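Local coordinates for thiamine phosphate pyrophosphorylase (Bacteroides thetaiotaomicron VPI-5482, PDB 3CEU), which probably acts as a thiamine-phosphate diphosphorylase in thiamine diphosphate biosynthesis, built on a TIM-barrel fold, at residues C95-V98 with E99-K102; K178-A181 with C182-N186. All blocks are in the same frame, centred on the assembly; numbering follows the deposited sequence.

Contact 1. Residues C95-V98 with E99-K102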
# COMPACT_ATOMS: atom_id res chain seq x y z
N CYS A 95 8.51 -8.65 -2.07
CA CYS A 95 9.78 -9.23 -2.45
C CYS A 95 10.84 -8.37 -1.76
O CYS A 95 10.59 -7.20 -1.48
CB CYS A 95 9.94 -9.22 -3.97
SG CYS A 95 8.70 -10.21 -4.88
N HIS A 96 12.00 -8.96 -1.49
CA HIS A 96 13.07 -8.24 -0.80
C HIS A 96 14.44 -8.33 -1.46
O HIS A 96 15.46 -8.37 -0.77
CB HIS A 96 13.18 -8.74 0.64
CG HIS A 96 11.86 -8.97 1.30
ND1 HIS A 96 11.20 -10.18 1.22
CD2 HIS A 96 11.05 -8.14 2.00
CE1 HIS A 96 10.04 -10.08 1.84
NE2 HIS A 96 9.92 -8.86 2.32
N SER A 97 14.47 -8.35 -2.78
CA SER A 97 15.73 -8.39 -3.52
C SER A 97 15.37 -8.21 -4.98
O SER A 97 14.24 -8.50 -5.38
CB SER A 97 16.44 -9.74 -3.33
OG SER A 97 15.78 -10.79 -4.02
N VAL A 98 16.32 -7.73 -5.76
CA VAL A 98 16.08 -7.52 -7.18
C VAL A 98 15.78 -8.86 -7.85
O VAL A 98 14.95 -8.94 -8.75
CB VAL A 98 17.31 -6.86 -7.84
CG1 VAL A 98 17.10 -6.74 -9.34
CG2 VAL A 98 17.52 -5.48 -7.23
N GLU A 99 16.45 -9.91 -7.38
CA GLU A 99 16.23 -11.24 -7.94
C GLU A 99 14.80 -11.72 -7.65
O GLU A 99 14.13 -12.24 -8.54
CB GLU A 99 17.25 -12.23 -7.36
CG GLU A 99 17.31 -13.57 -8.10
CD GLU A 99 18.17 -14.61 -7.39
OE1 GLU A 99 18.37 -15.71 -7.96
OE2 GLU A 99 18.64 -14.34 -6.26
N GLU A 100 14.34 -11.55 -6.41
CA GLU A 100 12.99 -11.98 -6.06
C GLU A 100 11.94 -11.38 -6.98
O GLU A 100 11.12 -12.10 -7.57
CB GLU A 100 12.65 -11.63 -4.60
CG GLU A 100 12.86 -12.80 -3.65
CD GLU A 100 12.35 -12.54 -2.23
OE1 GLU A 100 11.23 -12.00 -2.07
OE2 GLU A 100 13.06 -12.90 -1.27
N VAL A 101 11.97 -10.06 -7.12
CA VAL A 101 11.04 -9.34 -7.97
C VAL A 101 11.14 -9.90 -9.37
O VAL A 101 10.13 -10.07 -10.06
CB VAL A 101 11.38 -7.85 -8.08
CG1 VAL A 101 10.38 -7.16 -8.98
CG2 VAL A 101 11.41 -7.21 -6.70
N LYS A 102 12.37 -10.17 -9.79
CA LYS A 102 12.64 -10.69 -11.12
C LYS A 102 11.95 -12.02 -11.35
O LYS A 102 11.24 -12.19 -12.34
CB LYS A 102 14.15 -10.85 -11.32
CG LYS A 102 14.55 -11.44 -12.68
CD LYS A 102 16.07 -11.53 -12.79
CE LYS A 102 16.52 -12.25 -14.07
NZ LYS A 102 18.01 -12.39 -14.16
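Ser97 and Glu100 meet at the start of helix 98-102, where Ser97 OG accepts from Glu100 N at 2.9 Å in a capping bond with an N-H...O angle of 160°. With chi1 at 72°, OG sits between its own backbone N and carbonyl carbon, turned to the first turn of the helix. Two backbone bonds continue that turn: Val101 N to Ser97 O (3.3 Å) and Lys102 N to Val98 O (3.0 Å).

The Glu100 side chain, extended beyond CG, reaches back to the loop, Glu100 OE1 taking a weak bond from His96 N at 3.2 Å. Its carboxylate plane stands 86° from the imidazole of His96. The same OE1 also forms a salt bridge with Arg104, just past the end of the helix, which is its stronger polar partner. Shortening Glu100 to an alanine is likely to deprive Arg104 of this carboxylate and His96 N of this acceptor.

Apolar packing lies beneath: Val101 CG2 touches Cys95 CB at 3.7 Å, and both side chains rest on Val111 of strand 110-113. Val98 turns instead to Ala137 of helix 131-139.

Together these contacts form an N-capped beta-to-alpha connection at the C-terminal end of strand 90-95, the barrel end where TIM-barrel enzymes carry their active sites.

Contact 2. Residues K178-A181 with C182-N186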
# COMPACT_ATOMS: atom_id res chain seq x y z
N LYS A 178 1.20 11.07 11.49
CA LYS A 178 0.77 12.47 11.49
C LYS A 178 -0.49 12.65 12.31
O LYS A 178 -1.09 13.73 12.32
CB LYS A 178 0.53 12.96 10.06
CG LYS A 178 1.22 14.28 9.72
CD LYS A 178 2.72 14.19 9.96
CE LYS A 178 3.43 13.36 8.90
NZ LYS A 178 3.56 14.11 7.61
N PHE A 179 -0.92 11.60 12.98
CA PHE A 179 -2.12 11.69 13.80
C PHE A 179 -1.97 10.91 15.08
O PHE A 179 -1.59 9.74 15.07
CB PHE A 179 -3.33 11.19 13.03
CG PHE A 179 -4.59 11.15 13.84
CD1 PHE A 179 -5.09 9.95 14.33
CD2 PHE A 179 -5.29 12.33 14.11
CE1 PHE A 179 -6.27 9.91 15.07
CE2 PHE A 179 -6.47 12.31 14.85
CZ PHE A 179 -6.97 11.10 15.33
N ASP A 180 -2.26 11.57 16.20
CA ASP A 180 -2.19 10.90 17.49
C ASP A 180 -3.55 11.04 18.17
O ASP A 180 -3.98 12.15 18.51
CB ASP A 180 -1.11 11.51 18.37
CG ASP A 180 0.26 11.47 17.72
OD1 ASP A 180 0.62 10.41 17.17
OD2 ASP A 180 0.96 12.51 17.77
N ALA A 181 -4.21 9.91 18.36
CA ALA A 181 -5.54 9.89 18.97
C ALA A 181 -5.59 10.56 20.33
O ALA A 181 -4.68 10.40 21.15
CB ALA A 181 -6.03 8.45 19.08
N CYS A 182 -6.65 11.32 20.57
CA CYS A 182 -6.87 12.00 21.84
C CYS A 182 -5.92 13.14 22.10
O CYS A 182 -6.06 13.85 23.09
CB CYS A 182 -6.78 11.02 23.00
SG CYS A 182 -7.90 9.64 22.91
N LEU A 183 -4.91 13.31 21.24
CA LEU A 183 -3.99 14.43 21.42
C LEU A 183 -4.30 15.44 20.31
O LEU A 183 -4.18 16.64 20.51
CB LEU A 183 -2.53 13.97 21.38
CG LEU A 183 -2.02 13.07 22.53
CD1 LEU A 183 -0.47 13.01 22.51
CD2 LEU A 183 -2.49 13.62 23.87
N ASP A 184 -4.73 14.96 19.14
CA ASP A 184 -5.10 15.88 18.07
C ASP A 184 -6.61 16.06 18.08
O ASP A 184 -7.36 15.13 18.39
CB ASP A 184 -4.65 15.37 16.70
CG ASP A 184 -3.15 15.53 16.47
OD1 ASP A 184 -2.61 16.65 16.69
OD2 ASP A 184 -2.50 14.54 16.06
N GLN A 185 -7.06 17.27 17.75
CA GLN A 185 -8.48 17.56 17.74
C GLN A 185 -9.09 17.17 16.40
O GLN A 185 -10.31 17.23 16.22
CB GLN A 185 -8.72 19.04 17.99
CG GLN A 185 -9.81 19.30 19.00
CD GLN A 185 -9.31 19.23 20.42
OE1 GLN A 185 -8.48 20.04 20.82
NE2 GLN A 185 -9.80 18.25 21.18
N ASN A 186 -8.24 16.81 15.45
CA ASN A 186 -8.72 16.40 14.14
C ASN A 186 -7.61 15.71 13.36
O ASN A 186 -6.48 15.59 13.85
CB ASN A 186 -9.27 17.61 13.37
CG ASN A 186 -8.21 18.65 13.06
OD1 ASN A 186 -7.32 18.42 12.23
ND2 ASN A 186 -8.30 19.80 13.72
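Cys182 follows Ala181 at the bend of the loop, Cys182 SG lying 4.4 Å from Ala181 CB. With phi at +70°, unusual for a residue with a side chain, Cys182 swings the chain round so that the next two amides point back at Asp180.

The first of these belongs to Leu183: Leu183 N donates to Asp180 O at 3.1 Å from above the carbonyl plane. Leu183 CB lies 4.1 Å from Asp180 CB. The backbone bond closes a type II beta turn over Asp180 to Leu183, with Ala181 and Cys182 at its corners, in the surface loop between helix 173-176 and helix 188-201, the last connection before the C-terminal helix of the barrel.

Asp184 extends the turn by one residue. Asp184 N also donates to Asp180 O, at 3.0 Å and almost in line with the C=O bond, so a single carbonyl oxygen serves two amides. The Asp184 side chain returns the grip: CG stands anti to its own carbonyl carbon (chi1 -76°), and Asp184 OD2 accepts from Asp180 N at 3.0 Å. The donor comes on the anti side of the carboxylate, 19° out of its plane. Asp180 is thus held through both its N and its O. Asp180 OD2 and Asp184 OD2 lie 4.4 Å apart as like charges, which probably sets some electrostatic cost against these bonds. Asp184 CB also approaches the Phe179 ring obliquely, near CE2.

Asn186 brings its backbone O to the edge of the Phe179 ring, in its plane and 3.4 Å from Phe179 CE2. The ring is buried, with Val190 of helix 188-201, Phe12 and Tyr187 about it. Asn186 OD1 accepts from Leu188 N in an Asx turn leading into helix 188-201.

Contacts 1 and 2 lie on opposite sides of the chain's centre, their centres about 37 Å apart and their nearest atoms about 24 Å apart; they share no helix or strand. Residues 95-102 are partly buried, joining a barrel strand to the helix that follows, with apolar side chains set against strand 110-113 and helix 131-139. Residues 178-186 form a mostly exposed loop between two helices, with the buried Phe179 ring and the Lys178 side chain set against helix 188-201. Both use a side-chain oxygen to accept a backbone N-H: in contact 1 that bond caps a helix, and a nearby glutamate pairs with an arginine outside the contact; in contact 2 it braces a turn already closed by backbone bonds and sets two acidic groups near each other.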